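F5/8 type C domain protein (Bacteroides ovatus, PDB 4ZRX) is a putative alpha-L-fucosidase whose TIM-barrel domain probably releases terminal fucose from sugar chains, and which also carries an F5/8 type C domain. Local coordinates at residues A[100-105]-A[110-115]; A[106-111]-A[169-174]; A[146-149]-A[154-157]; A[163-168]-A[182-187]. All blocks are in the same frame, centred on the assembly; numbering follows the deposited sequence.

All four contacts lie around helix 158-174 and the loops of the putative fucosidase barrel. Contacts 1 and 2, centres about 9 Å apart, draw on one loop and share Thr110 and Lys111: contact 1 folds it on itself and contact 2 fastens it to the helix. They meet where Trp105 NE1 approaches Glu171 OE1 at 2.9 Å, probably a hydrogen bond. Contact 4 takes an earlier part of that helix, and Gln168 NE2 reaches Thr109 OG1 of contact 2 at 3.1 Å. Contact 3, its centre about 9 Å from that of contact 4, lies in the loop leading into the helix. An ethanediol, probably from the crystallisation liquor, is bound in contact 4 at the end of strand 181-184, consistent with a sugar-binding pocket there.

Contact 1 of 4, residues A[100-105]-A[110-115]; sequences DGFCLW and TKHSVA
Phe102 and His112 both carry CG anti to the backbone N (chi1 -177° and -163°), which brings the edge of the phenylalanine onto the face of the imidazole. The pair is T-shaped, planes at 86°, with Phe102 CD1 over the centre of the imidazole ring. Here the loop that follows strand 91-97 of the TIM barrel doubles back through a single beta bridge between Cys103 and Ser113. Cys103 N gives His112 O an almost straight bond of 3.0 Å, and Val114 N reaches Cys103 O, also at 3.0 Å. Beyond the imidazole the Phe102 ring continues alongside the backbone of residues 113-114: CE1 comes within 3.3 Å of Ser113 C, and CZ meets Val114 CG1 at 4.0 Å, the two side chains crossing at about a right angle. Phe70 packs against both of them. With an alanine at Phe102, the His112 face would probably lose its aromatic partner and a gap would open beside Val114 CG1. Asp100 OD1 accepts from Phe102 N in an Asx turn, fixing the start of this backbone. In the plane of the imidazole, at its edge, a water sits 2.7 Å from His112 NE2 and bridges it to Asp100 OD1, 3.1 Å away.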
loop_
_atom_site.group_PDB
_atom_site.type_symbol
_atom_site.label_atom_id
_atom_site.label_comp_id
_atom_site.label_asym_id
_atom_site.label_seq_id
_atom_site.Cartn_x
_atom_site.Cartn_y
_atom_site.Cartn_z
ATOM N N ASP A 100 -4.411 20.169 9.171
ATOM C CA ASP A 100 -4.408 21.053 10.359
ATOM C C ASP A 100 -3.742 22.395 10.125
ATOM O O ASP A 100 -3.985 23.350 10.870
ATOM C CB ASP A 100 -3.743 20.319 11.520
ATOM C CG ASP A 100 -2.349 19.930 11.223
ATOM O OD1 ASP A 100 -1.507 20.803 11.472
ATOM O OD2 ASP A 100 -2.108 18.805 10.729
ATOM N N GLY A 101 -2.895 22.505 9.106
ATOM C CA GLY A 101 -2.345 23.791 8.721
ATOM C C GLY A 101 -1.064 24.204 9.396
ATOM O O GLY A 101 -0.517 25.287 9.088
ATOM N N PHE A 102 -0.576 23.348 10.299
ATOM C CA PHE A 102 0.681 23.579 10.988
ATOM C C PHE A 102 1.907 23.363 10.089
ATOM O O PHE A 102 2.104 22.286 9.579
ATOM C CB PHE A 102 0.778 22.700 12.237
ATOM C CG PHE A 102 2.031 22.950 13.021
ATOM C CD1 PHE A 102 2.134 24.068 13.872
ATOM C CD2 PHE A 102 3.099 22.088 12.933
ATOM C CE1 PHE A 102 3.311 24.285 14.594
ATOM C CE2 PHE A 102 4.251 22.337 13.643
ATOM C CZ PHE A 102 4.345 23.414 14.466
ATOM N N CYS A 103 2.681 24.412 9.854
ATOM C CA CYS A 103 3.813 24.341 8.923
ATOM C C CYS A 103 5.070 23.893 9.636
ATOM O O CYS A 103 5.466 24.479 10.657
ATOM C CB CYS A 103 4.037 25.679 8.263
ATOM S SG CYS A 103 2.626 26.141 7.289
ATOM N N LEU A 104 5.773 22.914 9.025
ATOM C CA LEU A 104 7.048 22.412 9.530
ATOM C C LEU A 104 8.308 23.229 9.211
ATOM O O LEU A 104 9.386 22.838 9.573
ATOM C CB LEU A 104 7.252 20.965 9.008
ATOM C CG LEU A 104 6.302 19.903 9.535
ATOM C CD1 LEU A 104 6.776 18.559 9.105
ATOM C CD2 LEU A 104 6.227 19.935 11.005
ATOM N N TRP A 105 8.135 24.369 8.563
ATOM C CA TRP A 105 9.188 25.289 8.261
ATOM C C TRP A 105 8.657 26.694 8.668
ATOM O O TRP A 105 7.420 26.943 8.698
ATOM C CB TRP A 105 9.540 25.262 6.784
ATOM C CG TRP A 105 8.564 25.964 5.876
ATOM C CD1 TRP A 105 8.802 27.097 5.191
ATOM C CD2 TRP A 105 7.252 25.514 5.442
ATOM N NE1 TRP A 105 7.717 27.450 4.456
ATOM C CE2 TRP A 105 6.750 26.496 4.577
ATOM C CE3 TRP A 105 6.445 24.405 5.728
ATOM C CZ2 TRP A 105 5.483 26.420 3.987
ATOM C CZ3 TRP A 105 5.146 24.350 5.194
ATOM C CH2 TRP A 105 4.692 25.343 4.316
ATOM N N THR A 110 2.338 32.590 7.930
ATOM C CA THR A 110 1.489 32.325 9.119
ATOM C C THR A 110 2.374 32.112 10.313
ATOM O O THR A 110 3.542 31.722 10.174
ATOM C CB THR A 110 0.571 31.120 8.894
ATOM O OG1 THR A 110 -0.217 30.846 10.051
ATOM C CG2 THR A 110 1.352 29.867 8.538
ATOM N N LYS A 111 1.817 32.431 11.482
ATOM C CA LYS A 111 2.405 32.119 12.769
ATOM C C LYS A 111 2.246 30.667 13.154
ATOM O O LYS A 111 2.892 30.220 14.087
ATOM C CB LYS A 111 1.771 32.978 13.884
ATOM C CG LYS A 111 2.006 34.449 13.757
ATOM C CD LYS A 111 1.345 35.157 14.905
ATOM C CE LYS A 111 1.648 36.621 14.802
ATOM N NZ LYS A 111 1.088 37.332 15.969
ATOM N N HIS A 112 1.395 29.931 12.451
ATOM C CA HIS A 112 1.061 28.576 12.839
ATOM C C HIS A 112 2.102 27.638 12.224
ATOM O O HIS A 112 1.855 26.946 11.219
ATOM C CB HIS A 112 -0.344 28.237 12.387
ATOM C CG HIS A 112 -0.898 27.046 13.077
ATOM N ND1 HIS A 112 -0.983 26.997 14.450
ATOM C CD2 HIS A 112 -1.450 25.900 12.614
ATOM C CE1 HIS A 112 -1.547 25.850 14.798
ATOM N NE2 HIS A 112 -1.792 25.153 13.715
ATOM N N SER A 113 3.263 27.647 12.849
ATOM C CA SER A 113 4.420 26.909 12.371
ATOM C C SER A 113 5.376 26.600 13.465
ATOM O O SER A 113 5.209 27.076 14.599
ATOM C CB SER A 113 5.159 27.717 11.325
ATOM O OG SER A 113 6.007 28.732 11.951
ATOM N N VAL A 114 6.437 25.900 13.107
ATOM C CA VAL A 114 7.531 25.612 14.037
ATOM C C VAL A 114 8.164 26.858 14.682
ATOM O O VAL A 114 8.742 26.781 15.735
ATOM C CB VAL A 114 8.643 24.780 13.372
ATOM C CG1 VAL A 114 8.142 23.356 13.209
ATOM C CG2 VAL A 114 9.112 25.442 12.055
ATOM N N ALA A 115 8.055 27.985 14.015
ATOM C CA ALA A 115 8.561 29.276 14.578
ATOM C C ALA A 115 7.864 29.655 15.880
ATOM O O ALA A 115 8.430 30.386 16.718
ATOM C CB ALA A 115 8.456 30.374 13.536
HETATM O O HOH W 1 -2.607 22.603 13.806
#

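Contact 2 of 4, residues A[106-111]-A[169-174]; sequences PTATTK and LTELLT
Thr107 OG1 takes part in three hydrogen bonds at once: it donates to Glu171 OE1 at a short 2.5 Å and accepts from Thr109 N at 3.0 Å and Thr109 OG1 at 2.6 Å. The bond from Thr109 N makes an ST turn, so a tight turn of the barrel loop between strand 91-97 and helix 126-137 is presented to helix 158-174. Glu171 comes out of that helix with its chain extended beyond CG, and Thr107 meets it at about a right angle. The Glu171 carboxylate spans the turn: OE1 uses its syn lone pair for the threonine hydroxyl, while OE2 is met on its own syn side, 22° out of the carboxylate plane, by Ala108 N at 3.0 Å. OE1 has a further partner in Trp105 NE1. Three donors thus share the two oxygens, which would be expected to favour the ionised form. A chain of hydrogen bonds also runs into this site, since Gln168 NE2 of the same helix bonds to Thr109 OG1, which in turn donates to Thr107 OG1. Apart from these bonds the contact is slight, and what carbon there is lies close to the acid: Thr107 CB is 3.2 Å from Glu171 OE1, and Ala108 CB is 3.5 Å from Glu171 OE2.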
loop_
_atom_site.group_PDB
_atom_site.type_symbol
_atom_site.label_atom_id
_atom_site.label_comp_id
_atom_site.label_asym_id
_atom_site.label_seq_id
_atom_site.Cartn_x
_atom_site.Cartn_y
_atom_site.Cartn_z
ATOM N N PRO A 106 9.591 27.602 8.968
ATOM C CA PRO A 106 9.195 28.961 9.431
ATOM C C PRO A 106 8.745 29.815 8.270
ATOM O O PRO A 106 9.490 30.713 7.788
ATOM C CB PRO A 106 10.484 29.522 10.032
ATOM C CG PRO A 106 11.608 28.795 9.326
ATOM C CD PRO A 106 11.044 27.373 9.053
ATOM N N THR A 107 7.555 29.546 7.795
ATOM C CA THR A 107 6.962 30.275 6.690
ATOM C C THR A 107 6.718 31.752 7.053
ATOM O O THR A 107 6.347 32.086 8.164
ATOM C CB THR A 107 5.654 29.614 6.284
ATOM O OG1 THR A 107 5.034 30.300 5.190
ATOM C CG2 THR A 107 4.665 29.504 7.420
ATOM N N ALA A 108 6.841 32.621 6.064
ATOM C CA ALA A 108 6.462 34.039 6.232
ATOM C C ALA A 108 4.938 34.196 6.219
ATOM O O ALA A 108 4.416 35.266 6.509
ATOM C CB ALA A 108 7.064 34.878 5.085
ATOM N N THR A 109 4.183 33.128 5.914
ATOM C CA THR A 109 2.752 33.259 5.644
ATOM C C THR A 109 1.847 33.199 6.868
ATOM O O THR A 109 0.692 33.671 6.811
ATOM C CB THR A 109 2.235 32.164 4.711
ATOM O OG1 THR A 109 2.474 30.856 5.290
ATOM C CG2 THR A 109 2.881 32.251 3.368
ATOM N N THR A 110 2.338 32.590 7.930
ATOM C CA THR A 110 1.489 32.325 9.119
ATOM C C THR A 110 2.374 32.112 10.313
ATOM O O THR A 110 3.542 31.722 10.174
ATOM C CB THR A 110 0.571 31.120 8.894
ATOM O OG1 THR A 110 -0.217 30.846 10.051
ATOM C CG2 THR A 110 1.352 29.867 8.538
ATOM N N LYS A 111 1.817 32.431 11.482
ATOM C CA LYS A 111 2.405 32.119 12.769
ATOM C C LYS A 111 2.246 30.667 13.154
ATOM O O LYS A 111 2.892 30.220 14.087
ATOM C CB LYS A 111 1.771 32.978 13.884
ATOM C CG LYS A 111 2.006 34.449 13.757
ATOM C CD LYS A 111 1.345 35.157 14.905
ATOM C CE LYS A 111 1.648 36.621 14.802
ATOM N NZ LYS A 111 1.088 37.332 15.969
ATOM N N LEU A 169 4.002 27.423 -1.122
ATOM C CA LEU A 169 4.554 26.533 -2.166
ATOM C C LEU A 169 5.841 27.073 -2.694
ATOM O O LEU A 169 6.773 26.368 -2.875
ATOM C CB LEU A 169 3.515 26.339 -3.239
ATOM C CG LEU A 169 3.871 25.456 -4.440
ATOM C CD1 LEU A 169 4.099 24.034 -3.974
ATOM C CD2 LEU A 169 2.735 25.567 -5.435
ATOM N N THR A 170 5.899 28.391 -2.926
ATOM C CA THR A 170 7.099 29.054 -3.412
ATOM C C THR A 170 8.215 28.931 -2.409
ATOM O O THR A 170 9.312 28.635 -2.767
ATOM C CB THR A 170 6.800 30.518 -3.763
ATOM O OG1 THR A 170 5.793 30.564 -4.791
ATOM C CG2 THR A 170 8.066 31.270 -4.198
ATOM N N GLU A 171 7.930 29.042 -1.116
ATOM C CA GLU A 171 9.010 28.826 -0.151
ATOM C C GLU A 171 9.595 27.409 -0.256
ATOM O O GLU A 171 10.846 27.178 -0.298
ATOM C CB GLU A 171 8.499 29.072 1.278
ATOM C CG GLU A 171 8.204 30.510 1.540
ATOM C CD GLU A 171 7.385 30.770 2.786
ATOM O OE1 GLU A 171 6.653 29.833 3.295
ATOM O OE2 GLU A 171 7.441 31.970 3.233
ATOM N N LEU A 172 8.691 26.437 -0.282
ATOM C CA LEU A 172 9.095 25.032 -0.319
ATOM C C LEU A 172 9.867 24.669 -1.566
ATOM O O LEU A 172 10.746 23.816 -1.512
ATOM C CB LEU A 172 7.873 24.102 -0.121
ATOM C CG LEU A 172 7.159 24.166 1.236
ATOM C CD1 LEU A 172 5.918 23.351 1.225
ATOM C CD2 LEU A 172 8.101 23.666 2.294
ATOM N N LEU A 173 9.537 25.349 -2.656
ATOM C CA LEU A 173 10.139 25.038 -3.945
ATOM C C LEU A 173 11.331 25.919 -4.308
ATOM O O LEU A 173 11.910 25.747 -5.380
ATOM C CB LEU A 173 9.071 25.114 -5.032
ATOM C CG LEU A 173 7.881 24.143 -4.905
ATOM C CD1 LEU A 173 7.094 24.147 -6.174
ATOM C CD2 LEU A 173 8.201 22.772 -4.517
ATOM N N THR A 174 11.664 26.875 -3.443
ATOM C CA THR A 174 12.790 27.815 -3.637
ATOM C C THR A 174 13.940 27.508 -2.688
ATOM O O THR A 174 15.127 27.382 -3.094
ATOM C CB THR A 174 12.324 29.221 -3.441
ATOM O OG1 THR A 174 11.319 29.538 -4.416
ATOM C CG2 THR A 174 13.544 30.244 -3.587
#

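Contact 3 of 4, residues A[146-149]-A[154-157]; sequences SPWD and CYGD
Tyr155 carries the second half of this contact alone, its ring laid against the backbone of Pro147, Trp148 and Asp149. The two segments belong to one loop of the TIM barrel, between strand 140-145 and helix 158-174, and no hydrogen bond passes between them. The tight part is the ring. With CG anti to the backbone N (chi1 -173°), the ring receives Asp149 N over one face, 3.6 Å above its plane and offset toward the rim. Asp149 O comes to 3.4 Å from Tyr155 CG, and Pro147 O lies as close, 3.4 Å, to Tyr155 CE1. At the far end Trp148 CD1 touches Tyr155 CZ at 3.7 Å; the indole and phenol planes are inclined at 54°, so the two rings meet obliquely. Trp148 O is in turn engaged by Ser146 OG at 2.6 Å, in the carbonyl plane on a lone pair, a hydroxyl that is also bonded to His99 ND1.

The other side is looser. From Cys154 to Asp157 the chain makes a type II beta turn, closed by Asp157 N to Cys154 O at 3.0 Å, and it runs out toward solvent, where Asp157 is exposed. Buried polar ends find partners elsewhere: Tyr155 OH bonds to Tyr199 and Asn188, Trp148 NE1 to Glu190, and Asp149 OD2 forms a salt bridge with Lys97 of strand 91-97. Tyr161 of helix 158-174 sets its ring edge-to-face with Tyr155, and Asp157 occupies the N-cap position of that helix, though its side chain makes no capping bond, so the loop joins the end of strand 140-145 to the helix start.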
loop_
_atom_site.group_PDB
_atom_site.type_symbol
_atom_site.label_atom_id
_atom_site.label_comp_id
_atom_site.label_asym_id
_atom_site.label_seq_id
_atom_site.Cartn_x
_atom_site.Cartn_y
_atom_site.Cartn_z
ATOM N N SER A 146 -0.712 20.466 2.118
ATOM C CA SER A 146 -2.180 20.229 2.084
ATOM C C SER A 146 -2.978 21.396 1.498
ATOM O O SER A 146 -2.901 22.528 2.047
ATOM C CB SER A 146 -2.694 19.878 3.458
ATOM O OG SER A 146 -4.076 19.699 3.468
ATOM N N PRO A 147 -3.714 21.157 0.405
ATOM C CA PRO A 147 -4.628 22.225 -0.089
ATOM C C PRO A 147 -5.638 22.617 0.989
ATOM O O PRO A 147 -5.765 23.802 1.274
ATOM C CB PRO A 147 -5.274 21.578 -1.323
ATOM C CG PRO A 147 -4.246 20.581 -1.766
ATOM C CD PRO A 147 -3.662 20.020 -0.542
ATOM N N TRP A 148 -6.289 21.636 1.626
ATOM C CA TRP A 148 -7.244 21.925 2.706
ATOM C C TRP A 148 -6.427 22.386 3.942
ATOM O O TRP A 148 -5.514 21.697 4.394
ATOM C CB TRP A 148 -8.039 20.662 3.046
ATOM C CG TRP A 148 -9.089 20.777 4.138
ATOM C CD1 TRP A 148 -9.848 21.881 4.490
ATOM C CD2 TRP A 148 -9.501 19.729 4.994
ATOM N NE1 TRP A 148 -10.706 21.553 5.525
ATOM C CE2 TRP A 148 -10.529 20.241 5.836
ATOM C CE3 TRP A 148 -9.120 18.385 5.129
ATOM C CZ2 TRP A 148 -11.142 19.454 6.817
ATOM C CZ3 TRP A 148 -9.707 17.622 6.092
ATOM C CH2 TRP A 148 -10.732 18.160 6.929
ATOM N N ASP A 149 -6.780 23.556 4.484
ATOM C CA ASP A 149 -6.057 24.123 5.596
ATOM C C ASP A 149 -7.109 24.567 6.616
ATOM O O ASP A 149 -7.873 25.499 6.366
ATOM C CB ASP A 149 -5.182 25.293 5.102
ATOM C CG ASP A 149 -4.252 25.840 6.147
ATOM O OD1 ASP A 149 -4.650 25.877 7.341
ATOM O OD2 ASP A 149 -3.096 26.269 5.789
ATOM N N CYS A 154 -7.775 32.671 6.048
ATOM C CA CYS A 154 -8.180 33.045 4.699
ATOM C C CYS A 154 -8.658 31.852 3.880
ATOM O O CYS A 154 -9.087 32.051 2.750
ATOM C CB CYS A 154 -7.069 33.808 3.968
ATOM S SG CYS A 154 -5.605 32.769 3.575
ATOM N N TYR A 155 -8.583 30.616 4.434
ATOM C CA TYR A 155 -9.110 29.440 3.720
ATOM C C TYR A 155 -10.593 29.615 3.426
ATOM O O TYR A 155 -11.376 29.868 4.331
ATOM C CB TYR A 155 -8.922 28.124 4.494
ATOM C CG TYR A 155 -9.312 26.914 3.671
ATOM C CD1 TYR A 155 -8.445 26.407 2.688
ATOM C CD2 TYR A 155 -10.535 26.281 3.846
ATOM C CE1 TYR A 155 -8.782 25.294 1.943
ATOM C CE2 TYR A 155 -10.885 25.213 3.100
ATOM C CZ TYR A 155 -10.016 24.704 2.123
ATOM O OH TYR A 155 -10.396 23.623 1.361
ATOM N N GLY A 156 -10.956 29.500 2.151
ATOM C CA GLY A 156 -12.330 29.638 1.724
ATOM C C GLY A 156 -12.658 31.054 1.241
ATOM O O GLY A 156 -13.711 31.265 0.699
ATOM N N ASP A 157 -11.759 32.018 1.452
ATOM C CA ASP A 157 -11.770 33.322 0.733
ATOM C C ASP A 157 -10.852 33.044 -0.452
ATOM O O ASP A 157 -9.653 33.323 -0.394
ATOM C CB ASP A 157 -11.213 34.445 1.672
ATOM C CG ASP A 157 -11.040 35.818 0.994
ATOM O OD1 ASP A 157 -11.228 35.911 -0.241
ATOM O OD2 ASP A 157 -10.681 36.808 1.719
#

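Contact 4 of 4, residues A[163-168]-A[182-187]. With EDO (1,2-ethanediol), chain B.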
loop_
_atom_site.group_PDB
_atom_site.type_symbol
_atom_site.label_atom_id
_atom_site.label_comp_id
_atom_site.label_asym_id
_atom_site.label_seq_id
_atom_site.Cartn_x
_atom_site.Cartn_y
_atom_site.Cartn_z
ATOM N N ASP A 163 -3.394 32.873 -3.099
ATOM C CA ASP A 163 -2.121 33.612 -2.984
ATOM C C ASP A 163 -1.275 33.067 -1.847
ATOM O O ASP A 163 -0.054 32.922 -1.981
ATOM C CB ASP A 163 -2.377 35.125 -2.732
ATOM C CG ASP A 163 -1.081 35.947 -2.557
ATOM O OD1 ASP A 163 -0.476 36.332 -3.589
ATOM O OD2 ASP A 163 -0.694 36.271 -1.407
ATOM N N PHE A 164 -1.924 32.833 -0.719
ATOM C CA PHE A 164 -1.289 32.318 0.511
ATOM C C PHE A 164 -0.622 30.961 0.230
ATOM O O PHE A 164 0.529 30.723 0.595
ATOM C CB PHE A 164 -2.439 32.185 1.554
ATOM C CG PHE A 164 -2.061 31.511 2.882
ATOM C CD1 PHE A 164 -1.557 32.238 3.943
ATOM C CD2 PHE A 164 -2.252 30.158 3.049
ATOM C CE1 PHE A 164 -1.260 31.595 5.165
ATOM C CE2 PHE A 164 -1.995 29.555 4.200
ATOM C CZ PHE A 164 -1.462 30.256 5.260
ATOM N N PHE A 165 -1.379 30.126 -0.434
ATOM C CA PHE A 165 -0.922 28.784 -0.844
ATOM C C PHE A 165 0.264 28.859 -1.763
ATOM O O PHE A 165 1.242 28.165 -1.566
ATOM C CB PHE A 165 -2.047 28.007 -1.461
ATOM C CG PHE A 165 -1.765 26.488 -1.583
ATOM C CD1 PHE A 165 -1.914 25.662 -0.473
ATOM C CD2 PHE A 165 -1.299 25.957 -2.756
ATOM C CE1 PHE A 165 -1.649 24.314 -0.566
ATOM C CE2 PHE A 165 -1.053 24.591 -2.875
ATOM C CZ PHE A 165 -1.225 23.772 -1.749
ATOM N N ILE A 166 0.215 29.766 -2.754
ATOM C CA ILE A 166 1.340 29.918 -3.640
ATOM C C ILE A 166 2.524 30.414 -2.860
ATOM O O ILE A 166 3.644 30.039 -3.173
ATOM C CB ILE A 166 0.982 30.868 -4.860
ATOM C CG1 ILE A 166 0.038 30.096 -5.784
ATOM C CG2 ILE A 166 2.234 31.299 -5.619
ATOM C CD1 ILE A 166 -0.597 30.943 -6.871
ATOM N N ARG A 167 2.325 31.325 -1.880
ATOM C CA ARG A 167 3.487 31.792 -1.132
ATOM C C ARG A 167 4.106 30.666 -0.336
ATOM O O ARG A 167 5.326 30.544 -0.321
ATOM C CB ARG A 167 3.178 33.000 -0.251
ATOM C CG ARG A 167 3.153 34.241 -1.052
ATOM C CD ARG A 167 2.549 35.377 -0.231
ATOM N NE ARG A 167 3.183 35.601 1.076
ATOM C CZ ARG A 167 2.499 35.779 2.217
ATOM N NH1 ARG A 167 1.179 35.668 2.235
ATOM N NH2 ARG A 167 3.136 36.039 3.346
ATOM N N GLN A 168 3.291 29.804 0.273
ATOM C CA GLN A 168 3.840 28.600 0.949
ATOM C C GLN A 168 4.606 27.655 0.021
ATOM O O GLN A 168 5.740 27.204 0.314
ATOM C CB GLN A 168 2.730 27.836 1.646
ATOM C CG GLN A 168 2.136 28.603 2.807
ATOM C CD GLN A 168 1.153 27.777 3.642
ATOM O OE1 GLN A 168 0.528 26.819 3.154
ATOM N NE2 GLN A 168 0.936 28.195 4.867
ATOM N N VAL A 182 5.430 16.892 -5.803
ATOM C CA VAL A 182 4.595 17.774 -5.015
ATOM C C VAL A 182 3.224 17.149 -4.899
ATOM O O VAL A 182 2.574 16.885 -5.923
ATOM C CB VAL A 182 4.454 19.186 -5.654
ATOM C CG1 VAL A 182 3.628 20.057 -4.804
ATOM C CG2 VAL A 182 5.858 19.785 -5.812
ATOM N N TRP A 183 2.849 16.796 -3.658
ATOM C CA TRP A 183 1.655 16.025 -3.413
ATOM C C TRP A 183 0.570 16.962 -2.909
ATOM O O TRP A 183 0.753 17.628 -1.870
ATOM C CB TRP A 183 1.974 14.980 -2.334
ATOM C CG TRP A 183 1.447 13.620 -2.533
ATOM C CD1 TRP A 183 2.033 12.640 -3.273
ATOM C CD2 TRP A 183 0.300 13.004 -1.914
ATOM N NE1 TRP A 183 1.334 11.493 -3.203
ATOM C CE2 TRP A 183 0.281 11.653 -2.350
ATOM C CE3 TRP A 183 -0.763 13.469 -1.147
ATOM C CZ2 TRP A 183 -0.720 10.749 -1.955
ATOM C CZ3 TRP A 183 -1.731 12.589 -0.758
ATOM C CH2 TRP A 183 -1.693 11.229 -1.123
ATOM N N PHE A 184 -0.541 17.012 -3.647
ATOM C CA PHE A 184 -1.706 17.810 -3.278
ATOM C C PHE A 184 -2.895 16.900 -3.015
ATOM O O PHE A 184 -3.607 16.440 -3.914
ATOM C CB PHE A 184 -2.024 18.791 -4.411
ATOM C CG PHE A 184 -0.991 19.885 -4.643
ATOM C CD1 PHE A 184 -0.345 20.524 -3.601
ATOM C CD2 PHE A 184 -0.805 20.376 -5.929
ATOM C CE1 PHE A 184 0.522 21.561 -3.829
ATOM C CE2 PHE A 184 0.072 21.444 -6.191
ATOM C CZ PHE A 184 0.767 22.040 -5.125
ATOM N N ASP A 185 -3.070 16.569 -1.739
ATOM C CA ASP A 185 -4.114 15.700 -1.274
ATOM C C ASP A 185 -5.467 16.260 -1.637
ATOM O O ASP A 185 -5.685 17.480 -1.529
ATOM C CB ASP A 185 -3.956 15.550 0.207
ATOM C CG ASP A 185 -4.686 14.388 0.785
ATOM O OD1 ASP A 185 -5.567 13.823 0.114
ATOM O OD2 ASP A 185 -4.310 14.064 1.944
ATOM N N GLY A 186 -6.363 15.375 -2.105
ATOM C CA GLY A 186 -7.739 15.789 -2.481
ATOM C C GLY A 186 -8.704 15.786 -1.317
ATOM O O GLY A 186 -9.831 16.274 -1.422
ATOM N N ALA A 187 -8.267 15.233 -0.199
ATOM C CA ALA A 187 -9.144 15.043 0.967
ATOM C C ALA A 187 -9.585 16.385 1.504
ATOM O O ALA A 187 -8.810 17.348 1.582
ATOM C CB ALA A 187 -8.413 14.254 2.062
HETATM C C1 EDO B . -5.470 10.972 -1.726
HETATM O O1 EDO B . -5.784 10.804 -0.343
HETATM C C2 EDO B . -6.755 11.168 -2.522
HETATM O O2 EDO B . -7.149 12.545 -2.420
#
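Aromatic packing accounts for the whole meeting of helix and strand. Phe165 of helix 158-174 and Phe184 of strand 181-184 meet through their rings: Phe165 CZ and CE2 each lie 3.5 Å from Phe184 CE1. Phe184 comes in at the edge of the Phe165 ring, near its plane, and with the planes inclined at 55° the pair is oblique. Phe165 points inward from the helix with CG anti to the backbone N (chi1 -165°). This closes a beta-alpha-beta crossover of the TIM barrel, in which the helix connects parallel neighbours 140-145 and 181-184. Phe204 meets the Phe165 ring, while Ile208 and Leu169 pack on Phe184.

Hydrogen bonding begins where the strand ends. Asp185 OD1 accepts from Ala187 N at 3.1 Å, an Asx turn, the donor standing 58° out of the carboxylate plane. Its other oxygen, OD2, is bonded to Tyr144 OH.

The bound group is an ethanediol, probably from the crystallisation liquor. Both its hydroxyls donate to Asp185 OD1, O1 at 3.1 Å and O2 at 3.2 Å, and Gly186 N gives O2 a bond of 3.0 Å. Trp183 CH2 lies 3.8 Å from EDO C1. A leucine in place of Asp185 would probably leave Ala187 N and both diol hydroxyls without their common acceptor and undo the turn.

Apolar toward the helix and hydroxyl-binding at its C-terminal end, segment 182-187 has a chemistry consistent with a sugar-binding pocket at the barrel mouth, where enzymes of this fold keep their active sites.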